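Local coordinates for cell surface protein (Faecalibacterium prausnitzii A2-165, PDB 4GT6) that is of unknown function but, as an extracellular leucine-rich repeat protein of the BspA type, probably binds other proteins through its repeat domain, at residues P50-N61 against T74-N85; V65-D73 against S88-P99. All blocks are in the same frame, centred on the assembly; numbering follows the deposited sequence. Where two conformers were deposited one is given.

Interactions 1 and 2 are the two walls of the same pair of neighbouring repeats near the start of the leucine-rich repeat solenoid, with centres about 12 Å apart. Their segments alternate along the chain: 50-61, then 65-73, then 74-85, then 88-99, so each coil passes through one wall and then the other. Between the walls the apolar side chains meet: Phe83 CE1 of interaction 1 approaches Val69 CG2 of interaction 2 at 3.7 Å, and Ile71 CD1, in one of its two conformers, lies 3.8 Å from both Ile54 CD1 and Ile78 CD1. The sodium ion of the entry, at Ser297 and Glu320, belongs to a later part of the chain.

Interaction 1: residues P50-N61 against T74-N85; sequences PVSKIGDRVFCN and TVTEIGSNAFYN. With EDO (1,2-ethanediol), chain N.
Phe59 and Phe83 both hold CG anti to the carbonyl carbon (chi1 -63° and -62°), which lays the two rings side by side, nearly parallel but slid so far that they barely overlap; the closest atoms are Phe59 CD2 and Phe83 CE1, 3.4 Å apart. Equivalent residues stacked from one coil to the next are expected of a solenoid, here the BspA-type leucine-rich repeat. Phe110 of the following coil continues the stack beyond Phe83, whereas on the other side Phe59 meets the ring of Tyr29 at a steeper angle. Ile54 points into the same core, its CD1 at the edge of the Phe83 ring and its CG2 against Ala82 CB.

On the face of the sheet that carries Lys53 and Glu77, both chains leave with CG anti to the backbone N and run out extended, side by side. Their ends form a long salt bridge, Lys53 NZ to Glu77 OE2 at 3.5 Å, and a water spans Lys53 NZ and Glu77 OE1. The parallel strands are joined by Ile54 N to Glu77 O at 3.0 Å, while Ser52 O accepts from both Thr76 N and Glu77 N. At the strand's end Gly79 N gives a short bond of 2.7 Å to Ile54 O.

Beyond the strands the turns also stack in register. Ser80 N reaches Asp56 OD1 at 2.9 Å from above the carboxylate plane, and Arg57 N bonds to Ser80 O. The Arg57 guanidinium stacks alongside the Asn81 side chain, with Asn81 CB over the rim of one face and the guanidinium and amide planes 27° apart; Asn81 ND2 itself bonds to Gln108 of the following coil. Farther along, Phe59 N bonds to Ala82 O and Asn61 N to Tyr84 O, and Cys60 SG meets the Tyr84 ring obliquely, 3.6 Å from CD2.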
loop_
_atom_site.group_PDB
_atom_site.type_symbol
_atom_site.label_atom_id
_atom_site.label_comp_id
_atom_site.label_asym_id
_atom_site.label_seq_id
_atom_site.Cartn_x
_atom_site.Cartn_y
_atom_site.Cartn_z
ATOM N N PRO A 50 9.413 -34.074 13.666
ATOM C CA PRO A 50 8.427 -33.419 12.774
ATOM C C PRO A 50 8.965 -32.061 12.319
ATOM O O PRO A 50 9.655 -31.383 13.091
ATOM C CB PRO A 50 7.193 -33.220 13.688
ATOM C CG PRO A 50 7.446 -34.092 14.876
ATOM C CD PRO A 50 8.933 -34.097 15.059
ATOM N N VAL A 51 8.665 -31.652 11.076
ATOM C CA VAL A 51 9.108 -30.348 10.559
ATOM C C VAL A 51 8.060 -29.285 10.930
ATOM O O VAL A 51 6.958 -29.284 10.379
ATOM C CB VAL A 51 9.366 -30.435 9.036
ATOM C CG1 VAL A 51 9.628 -29.055 8.431
ATOM C CG2 VAL A 51 10.533 -31.389 8.747
ATOM N N SER A 52 8.414 -28.374 11.845
ATOM C CA SER A 52 7.483 -27.340 12.335
ATOM C C SER A 52 7.670 -26.001 11.632
ATOM O O SER A 52 6.805 -25.122 11.751
ATOM C CB SER A 52 7.656 -27.137 13.845
ATOM O OG SER A 52 8.970 -26.666 14.098
ATOM N N LYS A 53 8.786 -25.829 10.899
ATOM C CA LYS A 53 9.038 -24.532 10.286
ATOM C C LYS A 53 9.817 -24.626 8.996
ATOM O O LYS A 53 10.738 -25.442 8.867
ATOM C CB LYS A 53 9.816 -23.630 11.297
ATOM C CG LYS A 53 10.246 -22.261 10.734
ATOM C CD LYS A 53 10.912 -21.386 11.807
ATOM C CE LYS A 53 11.347 -20.032 11.256
ATOM N NZ LYS A 53 12.113 -19.301 12.319
ATOM N N ILE A 54 9.432 -23.773 8.034
ATOM C CA ILE A 54 10.216 -23.553 6.806
ATOM C C ILE A 54 11.090 -22.366 7.144
ATOM O O ILE A 54 10.572 -21.273 7.372
ATOM C CB ILE A 54 9.321 -23.312 5.580
ATOM C CG1 ILE A 54 8.440 -24.570 5.304
ATOM C CG2 ILE A 54 10.220 -22.949 4.352
ATOM C CD1 ILE A 54 7.266 -24.276 4.387
ATOM N N GLY A 55 12.394 -22.587 7.227
ATOM C CA GLY A 55 13.313 -21.538 7.649
ATOM C C GLY A 55 13.352 -20.331 6.736
ATOM O O GLY A 55 12.897 -20.378 5.583
ATOM N N ASP A 56 13.918 -19.236 7.254
ATOM C CA ASP A 56 14.098 -18.024 6.450
ATOM C C ASP A 56 14.839 -18.343 5.145
ATOM O O ASP A 56 15.848 -19.062 5.137
ATOM C CB ASP A 56 14.914 -16.965 7.252
ATOM C CG ASP A 56 14.217 -16.381 8.491
ATOM O OD1 ASP A 56 13.056 -16.771 8.775
ATOM O OD2 ASP A 56 14.793 -15.464 9.120
ATOM N N ARG A 57 14.324 -17.808 4.033
ATOM C CA ARG A 57 14.949 -17.773 2.721
ATOM C C ARG A 57 15.203 -19.127 2.056
ATOM O O ARG A 57 15.979 -19.167 1.095
ATOM C CB ARG A 57 16.310 -17.000 2.820
ATOM C CG ARG A 57 16.198 -15.681 3.622
ATOM C CD ARG A 57 17.416 -14.787 3.435
ATOM N NE ARG A 57 17.330 -13.952 2.228
ATOM C CZ ARG A 57 16.739 -12.757 2.154
ATOM N NH1 ARG A 57 16.187 -12.211 3.232
ATOM N NH2 ARG A 57 16.709 -12.097 1.009
ATOM N N VAL A 58 14.550 -20.214 2.488
ATOM C CA VAL A 58 14.843 -21.548 1.876
ATOM C C VAL A 58 14.669 -21.528 0.347
ATOM O O VAL A 58 15.529 -22.051 -0.378
ATOM C CB VAL A 58 14.032 -22.712 2.536
ATOM C CG1 VAL A 58 14.315 -24.046 1.825
ATOM C CG2 VAL A 58 14.403 -22.846 4.021
ATOM N N PHE A 59 13.587 -20.902 -0.158
ATOM C CA PHE A 59 13.377 -20.825 -1.622
ATOM C C PHE A 59 13.490 -19.383 -2.136
ATOM O O PHE A 59 12.979 -19.052 -3.219
ATOM C CB PHE A 59 12.014 -21.420 -2.004
ATOM C CG PHE A 59 11.956 -22.881 -1.663
ATOM C CD1 PHE A 59 12.421 -23.838 -2.559
ATOM C CD2 PHE A 59 11.426 -23.306 -0.453
ATOM C CE1 PHE A 59 12.396 -25.196 -2.224
ATOM C CE2 PHE A 59 11.399 -24.669 -0.128
ATOM C CZ PHE A 59 11.902 -25.592 -1.009
ATOM N N CYS A 60 14.201 -18.541 -1.384
ATOM C CA CYS A 60 14.421 -17.146 -1.746
ATOM C C CYS A 60 15.230 -17.072 -3.048
ATOM O O CYS A 60 16.312 -17.675 -3.135
ATOM C CB CYS A 60 15.134 -16.408 -0.620
ATOM S SG CYS A 60 15.409 -14.651 -0.966
ATOM N N ASN A 61 14.689 -16.387 -4.077
ATOM C CA ASN A 61 15.359 -16.274 -5.387
ATOM C C ASN A 61 15.684 -17.662 -5.981
ATOM O O ASN A 61 16.703 -17.816 -6.643
ATOM C CB ASN A 61 16.646 -15.428 -5.293
ATOM C CG ASN A 61 16.373 -13.984 -5.013
ATOM O OD1 ASN A 61 15.525 -13.375 -5.663
ATOM N ND2 ASN A 61 17.044 -13.418 -3.999
ATOM N N THR A 74 2.322 -30.341 9.812
ATOM C CA THR A 74 3.242 -30.196 10.958
ATOM C C THR A 74 3.809 -28.738 10.994
ATOM O O THR A 74 4.241 -28.267 12.036
ATOM C CB THR A 74 4.396 -31.218 10.849
ATOM O OG1 THR A 74 5.086 -31.022 9.595
ATOM C CG2 THR A 74 3.919 -32.676 10.995
ATOM N N VAL A 75 3.807 -28.034 9.848
ATOM C CA VAL A 75 4.404 -26.695 9.747
ATOM C C VAL A 75 3.514 -25.644 10.419
ATOM O O VAL A 75 2.369 -25.412 9.992
ATOM C CB VAL A 75 4.735 -26.327 8.266
ATOM C CG1 VAL A 75 5.148 -24.855 8.147
ATOM C CG2 VAL A 75 5.862 -27.230 7.729
ATOM N N THR A 76 4.081 -24.945 11.410
ATOM C CA THR A 76 3.340 -23.888 12.112
ATOM C C THR A 76 3.917 -22.495 11.779
ATOM O O THR A 76 3.348 -21.481 12.180
ATOM C CB THR A 76 3.361 -24.146 13.636
ATOM O OG1 THR A 76 4.714 -24.066 14.102
ATOM C CG2 THR A 76 2.720 -25.499 14.018
ATOM N N GLU A 77 5.072 -22.454 11.102
ATOM C CA GLU A 77 5.718 -21.182 10.789
ATOM C C GLU A 77 6.387 -21.217 9.437
ATOM O O GLU A 77 7.067 -22.187 9.111
ATOM C CB GLU A 77 6.784 -20.842 11.858
ATOM C CG GLU A 77 7.409 -19.468 11.667
ATOM C CD GLU A 77 8.255 -18.929 12.808
ATOM O OE1 GLU A 77 8.249 -19.510 13.917
ATOM O OE2 GLU A 77 8.923 -17.897 12.580
ATOM N N ILE A 78 6.244 -20.119 8.691
ATOM C CA ILE A 78 6.907 -19.902 7.408
ATOM C C ILE A 78 7.847 -18.727 7.662
ATOM O O ILE A 78 7.401 -17.643 8.074
ATOM C CB ILE A 78 5.940 -19.684 6.215
ATOM C CG1 ILE A 78 5.099 -20.959 5.973
ATOM C CG2 ILE A 78 6.778 -19.355 4.930
ATOM C CD1 ILE A 78 3.920 -20.764 5.043
ATOM N N GLY A 79 9.132 -18.964 7.454
ATOM C CA GLY A 79 10.162 -17.961 7.703
ATOM C C GLY A 79 10.127 -16.772 6.767
ATOM O O GLY A 79 9.428 -16.786 5.743
ATOM N N SER A 80 10.902 -15.732 7.118
ATOM C CA SER A 80 10.962 -14.539 6.282
ATOM C C SER A 80 11.579 -14.873 4.924
ATOM O O SER A 80 12.486 -15.725 4.832
ATOM C CB SER A 80 11.752 -13.433 6.973
ATOM O OG SER A 80 13.100 -13.817 7.186
ATOM N N ASN A 81 11.057 -14.232 3.859
ATOM C CA ASN A 81 11.544 -14.395 2.482
ATOM C C ASN A 81 11.624 -15.872 2.057
ATOM O O ASN A 81 12.405 -16.189 1.156
ATOM C CB ASN A 81 12.955 -13.730 2.354
ATOM C CG ASN A 81 12.925 -12.226 2.580
ATOM O OD1 ASN A 81 12.818 -11.746 3.713
ATOM N ND2 ASN A 81 12.939 -11.458 1.493
ATOM N N ALA A 82 10.802 -16.760 2.670
ATOM C CA ALA A 82 10.891 -18.214 2.365
ATOM C C ALA A 82 10.641 -18.523 0.886
ATOM O O ALA A 82 11.242 -19.457 0.368
ATOM C CB ALA A 82 9.903 -18.999 3.218
ATOM N N PHE A 83 9.753 -17.772 0.218
ATOM C CA PHE A 83 9.442 -18.024 -1.199
ATOM C C PHE A 83 9.577 -16.717 -1.973
ATOM O O PHE A 83 8.917 -16.509 -2.986
ATOM C CB PHE A 83 8.014 -18.631 -1.347
ATOM C CG PHE A 83 7.893 -19.968 -0.659
ATOM C CD1 PHE A 83 8.269 -21.143 -1.313
ATOM C CD2 PHE A 83 7.433 -20.052 0.659
ATOM C CE1 PHE A 83 8.204 -22.373 -0.653
ATOM C CE2 PHE A 83 7.357 -21.290 1.311
ATOM C CZ PHE A 83 7.761 -22.434 0.660
ATOM N N TYR A 84 10.456 -15.844 -1.504
ATOM C CA TYR A 84 10.694 -14.559 -2.138
ATOM C C TYR A 84 11.121 -14.752 -3.601
ATOM O O TYR A 84 12.022 -15.556 -3.899
ATOM C CB TYR A 84 11.805 -13.837 -1.360
ATOM C CG TYR A 84 12.200 -12.480 -1.907
ATOM C CD1 TYR A 84 11.556 -11.325 -1.475
ATOM C CD2 TYR A 84 13.272 -12.345 -2.793
ATOM C CE1 TYR A 84 11.964 -10.064 -1.908
ATOM C CE2 TYR A 84 13.675 -11.093 -3.250
ATOM C CZ TYR A 84 13.033 -9.953 -2.783
ATOM O OH TYR A 84 13.446 -8.713 -3.179
ATOM N N ASN A 85 10.455 -14.031 -4.505
ATOM C CA ASN A 85 10.767 -14.012 -5.935
ATOM C C ASN A 85 10.620 -15.386 -6.621
ATOM O O ASN A 85 11.417 -15.716 -7.510
ATOM C CB ASN A 85 12.184 -13.454 -6.163
ATOM C CG ASN A 85 12.320 -12.698 -7.444
ATOM O OD1 ASN A 85 11.433 -11.914 -7.814
ATOM N ND2 ASN A 85 13.440 -12.917 -8.141
HETATM C C1 EDO N . 17.420 -22.640 -3.174
HETATM O O1 EDO N . 16.363 -23.435 -2.658
HETATM C C2 EDO N . 16.932 -21.187 -3.397
HETATM O O2 EDO N . 16.910 -20.463 -2.191
HETATM O O HOH W 1 10.735 -19.704 14.957
HETATM O O HOH W 2 15.564 -13.157 5.871
HETATM O O HOH W 3 15.704 -14.385 -8.358
#

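Interaction 2: residues V65-D73 against S88-P99. With EDO (1,2-ethanediol), chain M.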
loop_
_atom_site.group_PDB
_atom_site.type_symbol
_atom_site.label_atom_id
_atom_site.label_comp_id
_atom_site.label_asym_id
_atom_site.label_seq_id
_atom_site.Cartn_x
_atom_site.Cartn_y
_atom_site.Cartn_z
ATOM N N VAL A 65 12.874 -23.646 -12.206
ATOM C CA VAL A 65 11.435 -23.493 -12.426
ATOM C C VAL A 65 10.705 -23.994 -11.179
ATOM O O VAL A 65 11.077 -25.034 -10.636
ATOM C CB VAL A 65 10.955 -24.237 -13.704
ATOM C CG1 VAL A 65 9.423 -24.172 -13.830
ATOM C CG2 VAL A 65 11.629 -23.661 -14.957
ATOM N N LEU A 66 9.676 -23.257 -10.727
ATOM C CA LEU A 66 8.905 -23.668 -9.544
ATOM C C LEU A 66 7.454 -23.312 -9.751
ATOM O O LEU A 66 7.138 -22.126 -9.911
ATOM C CB LEU A 66 9.437 -23.025 -8.253
ATOM C CG LEU A 66 8.658 -23.393 -6.977
ATOM C CD1 LEU A 66 8.757 -24.898 -6.654
ATOM C CD2 LEU A 66 9.134 -22.547 -5.771
ATOM N N THR A 67 6.582 -24.333 -9.763
ATOM C CA THR A 67 5.158 -24.116 -10.044
ATOM C C THR A 67 4.265 -24.356 -8.813
ATOM O O THR A 67 3.192 -23.754 -8.717
ATOM C CB THR A 67 4.726 -24.989 -11.273
ATOM O OG1 THR A 67 3.543 -24.447 -11.843
ATOM C CG2 THR A 67 4.540 -26.476 -10.949
ATOM N N SER A 68 4.663 -25.260 -7.920
ATOM C CA SER A 68 3.816 -25.580 -6.774
ATOM C C SER A 68 4.625 -26.033 -5.581
ATOM O O SER A 68 5.732 -26.549 -5.726
ATOM C CB SER A 68 2.816 -26.682 -7.150
ATOM O OG SER A 68 3.481 -27.914 -7.369
ATOM N N VAL A 69 4.064 -25.787 -4.392
ATOM C CA VAL A 69 4.659 -26.166 -3.120
ATOM C C VAL A 69 3.578 -26.805 -2.256
ATOM O O VAL A 69 2.484 -26.259 -2.107
ATOM C CB VAL A 69 5.285 -24.921 -2.416
ATOM C CG1 VAL A 69 5.690 -25.249 -0.973
ATOM C CG2 VAL A 69 6.472 -24.368 -3.201
ATOM N N GLN A 70 3.890 -27.955 -1.690
ATOM C CA GLN A 70 3.016 -28.628 -0.762
ATOM C C GLN A 70 3.707 -28.610 0.580
ATOM O O GLN A 70 4.897 -28.959 0.669
ATOM C CB GLN A 70 2.739 -30.056 -1.237
ATOM C CG GLN A 70 1.895 -30.823 -0.270
ATOM C CD GLN A 70 1.803 -32.243 -0.720
ATOM O OE1 GLN A 70 2.540 -33.124 -0.258
ATOM N NE2 GLN A 70 0.891 -32.481 -1.624
ATOM N N ILE A 71 2.961 -28.193 1.621
ATOM C CA ILE A 71 3.435 -28.067 2.999
ATOM C C ILE A 71 2.713 -29.093 3.888
ATOM O O ILE A 71 1.487 -29.178 3.790
ATOM C CB ILE A 71 3.161 -26.605 3.478
ATOM C CG1 ILE A 71 3.817 -25.547 2.543
ATOM C CG2 ILE A 71 3.544 -26.387 4.950
ATOM C CD1 ILE A 71 3.722 -24.036 3.040
ATOM N N PRO A 72 3.394 -29.821 4.790
ATOM C CA PRO A 72 2.658 -30.716 5.684
ATOM C C PRO A 72 1.951 -29.943 6.807
ATOM O O PRO A 72 2.331 -28.800 7.124
ATOM C CB PRO A 72 3.751 -31.627 6.222
ATOM C CG PRO A 72 4.978 -30.779 6.231
ATOM C CD PRO A 72 4.855 -29.868 5.058
ATOM N N ASP A 73 0.951 -30.572 7.443
ATOM C CA ASP A 73 0.224 -29.888 8.531
ATOM C C ASP A 73 1.074 -29.822 9.837
ATOM O O ASP A 73 0.624 -29.241 10.824
ATOM C CB ASP A 73 -1.159 -30.502 8.775
ATOM C CG ASP A 73 -1.202 -31.841 9.468
ATOM O OD1 ASP A 73 -0.163 -32.544 9.485
ATOM O OD2 ASP A 73 -2.280 -32.196 9.991
ATOM N N SER A 88 6.799 -17.888 -10.686
ATOM C CA SER A 88 5.861 -18.735 -11.432
ATOM C C SER A 88 5.104 -19.670 -10.476
ATOM O O SER A 88 4.334 -20.530 -10.918
ATOM C CB SER A 88 6.607 -19.530 -12.513
ATOM O OG SER A 88 6.942 -18.669 -13.600
ATOM N N LEU A 89 5.339 -19.509 -9.162
ATOM C CA LEU A 89 4.680 -20.330 -8.148
ATOM C C LEU A 89 3.158 -20.051 -8.193
ATOM O O LEU A 89 2.737 -18.904 -7.993
ATOM C CB LEU A 89 5.273 -20.050 -6.761
ATOM C CG LEU A 89 4.609 -20.746 -5.552
ATOM C CD1 LEU A 89 4.751 -22.281 -5.637
ATOM C CD2 LEU A 89 5.268 -20.256 -4.220
ATOM N N LYS A 90 2.366 -21.085 -8.517
ATOM C CA LYS A 90 0.902 -20.945 -8.670
ATOM C C LYS A 90 0.128 -21.226 -7.406
ATOM O O LYS A 90 -0.926 -20.621 -7.181
ATOM C CB LYS A 90 0.361 -21.946 -9.724
ATOM C CG LYS A 90 0.953 -21.871 -11.134
ATOM C CD LYS A 90 0.680 -20.537 -11.784
ATOM C CE LYS A 90 0.899 -20.536 -13.289
ATOM N NZ LYS A 90 0.610 -19.172 -13.856
ATOM N N ARG A 91 0.600 -22.196 -6.612
ATOM C CA ARG A 91 -0.151 -22.652 -5.448
ATOM C C ARG A 91 0.738 -23.129 -4.322
ATOM O O ARG A 91 1.807 -23.708 -4.561
ATOM C CB ARG A 91 -1.118 -23.796 -5.861
ATOM C CG ARG A 91 -0.449 -25.123 -6.300
ATOM C CD ARG A 91 -1.369 -26.077 -7.068
ATOM N NE ARG A 91 -1.866 -25.450 -8.294
ATOM C CZ ARG A 91 -1.215 -25.418 -9.457
ATOM N NH1 ARG A 91 -0.049 -26.039 -9.594
ATOM N NH2 ARG A 91 -1.728 -24.768 -10.491
ATOM N N VAL A 92 0.269 -22.921 -3.106
ATOM C CA VAL A 92 0.917 -23.369 -1.886
ATOM C C VAL A 92 -0.177 -24.133 -1.177
ATOM O O VAL A 92 -1.122 -23.495 -0.716
ATOM C CB VAL A 92 1.509 -22.194 -1.062
ATOM C CG1 VAL A 92 2.101 -22.718 0.230
ATOM C CG2 VAL A 92 2.582 -21.462 -1.864
ATOM N N THR A 93 -0.115 -25.481 -1.155
ATOM C CA THR A 93 -1.193 -26.271 -0.557
ATOM C C THR A 93 -0.742 -27.091 0.655
ATOM O O THR A 93 0.440 -27.192 0.934
ATOM C CB THR A 93 -1.770 -27.227 -1.604
ATOM O OG1 THR A 93 -0.741 -28.113 -2.060
ATOM C CG2 THR A 93 -2.451 -26.492 -2.767
ATOM N N ILE A 94 -1.707 -27.696 1.359
ATOM C CA ILE A 94 -1.392 -28.541 2.508
ATOM C C ILE A 94 -1.434 -29.975 2.054
ATOM O O ILE A 94 -2.390 -30.386 1.397
ATOM C CB ILE A 94 -2.330 -28.285 3.733
ATOM C CG1 ILE A 94 -2.434 -26.764 4.089
ATOM C CG2 ILE A 94 -1.877 -29.121 4.954
ATOM C CD1 ILE A 94 -1.100 -26.092 4.542
ATOM N N GLN A 95 -0.429 -30.751 2.444
ATOM C CA GLN A 95 -0.350 -32.171 2.128
ATOM C C GLN A 95 -1.628 -32.880 2.544
ATOM O O GLN A 95 -2.151 -32.625 3.631
ATOM C CB GLN A 95 0.871 -32.804 2.818
ATOM C CG GLN A 95 1.122 -34.271 2.419
ATOM C CD GLN A 95 2.353 -34.876 3.062
ATOM O OE1 GLN A 95 3.278 -34.180 3.497
ATOM N NE2 GLN A 95 2.399 -36.200 3.121
ATOM N N ASP A 96 -2.160 -33.731 1.635
ATOM C CA ASP A 96 -3.364 -34.550 1.833
ATOM C C ASP A 96 -4.624 -33.700 2.056
ATOM O O ASP A 96 -5.624 -34.212 2.576
ATOM C CB ASP A 96 -3.158 -35.549 2.991
ATOM C CG ASP A 96 -2.033 -36.525 2.740
ATOM O OD1 ASP A 96 -1.931 -37.035 1.601
ATOM O OD2 ASP A 96 -1.253 -36.782 3.678
ATOM N N ASN A 97 -4.578 -32.405 1.652
ATOM C CA ASN A 97 -5.676 -31.436 1.757
ATOM C C ASN A 97 -6.177 -31.323 3.226
ATOM O O ASN A 97 -7.350 -31.050 3.477
ATOM C CB ASN A 97 -6.835 -31.821 0.779
ATOM C CG ASN A 97 -7.837 -30.730 0.483
ATOM O OD1 ASN A 97 -7.490 -29.572 0.217
ATOM N ND2 ASN A 97 -9.117 -31.090 0.492
ATOM N N LYS A 98 -5.267 -31.524 4.196
ATOM C CA LYS A 98 -5.601 -31.368 5.613
ATOM C C LYS A 98 -5.687 -29.874 5.961
ATOM O O LYS A 98 -5.116 -29.062 5.234
ATOM C CB LYS A 98 -4.533 -32.058 6.481
ATOM C CG LYS A 98 -4.684 -33.571 6.528
ATOM C CD LYS A 98 -3.469 -34.215 7.149
ATOM C CE LYS A 98 -3.645 -35.708 7.276
ATOM N NZ LYS A 98 -2.388 -36.374 7.703
ATOM N N PRO A 99 -6.382 -29.469 7.053
ATOM C CA PRO A 99 -6.373 -28.039 7.432
ATOM C C PRO A 99 -4.948 -27.515 7.700
ATOM O O PRO A 99 -4.122 -28.217 8.281
ATOM C CB PRO A 99 -7.205 -28.007 8.728
ATOM C CG PRO A 99 -8.063 -29.251 8.664
ATOM C CD PRO A 99 -7.171 -30.276 8.013
HETATM C C1 EDO M . -5.812 -26.517 3.427
HETATM O O1 EDO M . -6.199 -27.760 2.855
HETATM C C2 EDO M . -6.894 -25.916 4.358
HETATM O O2 EDO M . -6.345 -24.889 5.197
HETATM O O HOH W 4 8.425 -19.726 -9.285
HETATM O O HOH W 5 4.070 -22.211 -13.166
HETATM O O HOH W 6 1.218 -25.651 -12.170
HETATM O O HOH W 7 -1.071 -30.942 -2.205
HETATM O O HOH W 8 -0.524 -32.525 5.944
HETATM O O HOH W 9 -4.374 -30.394 9.908
#
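Ile71 sits between two 2.8 Å backbone bonds, its N donating to Thr93 O and its O accepting from Gln95 N. Earlier on the strand Val69 is held likewise, its N by Arg91 O and its O by Thr93 N at 2.9 Å, and Lys90 N closes on Thr67 O at the start. Water extends the seam: one molecule joins Gln70 NE2 to Thr93 OG1, another Leu66 O to Ser88 N, and a third Asp73 N to Gln95 O. Beyond the pair, Lys90 NZ makes a salt bridge with Glu115.

This is the parallel pairing of consecutive coils in a BspA-type leucine-rich repeat; strand 35-37 flanks 68-71 on its other edge, and the short strands 68-71 and 91-94 run parallel, their directions 22° apart.

Val69, Ile71, Val92 and Ile94 share the inward face. In one of the two Ile71 conformers CD1 packs on Val92 CG1 at 3.5 Å, and Leu89, whose CG is anti to the backbone N (chi1 175°), sends CD1 across Val69 at about a right angle, 3.6 Å from CG2. On the other face the extended Gln70 chain crosses Gln95 at a slant, their amide planes 20° apart, with Gln70 OE1 3.2 Å from Gln95 CG. At the far end Lys98 passes Asp73 with its CD methylene, 3.7 Å from OD2, while Lys98 NZ stays 4.8 Å from Asp73 OD2, so the charges do not meet.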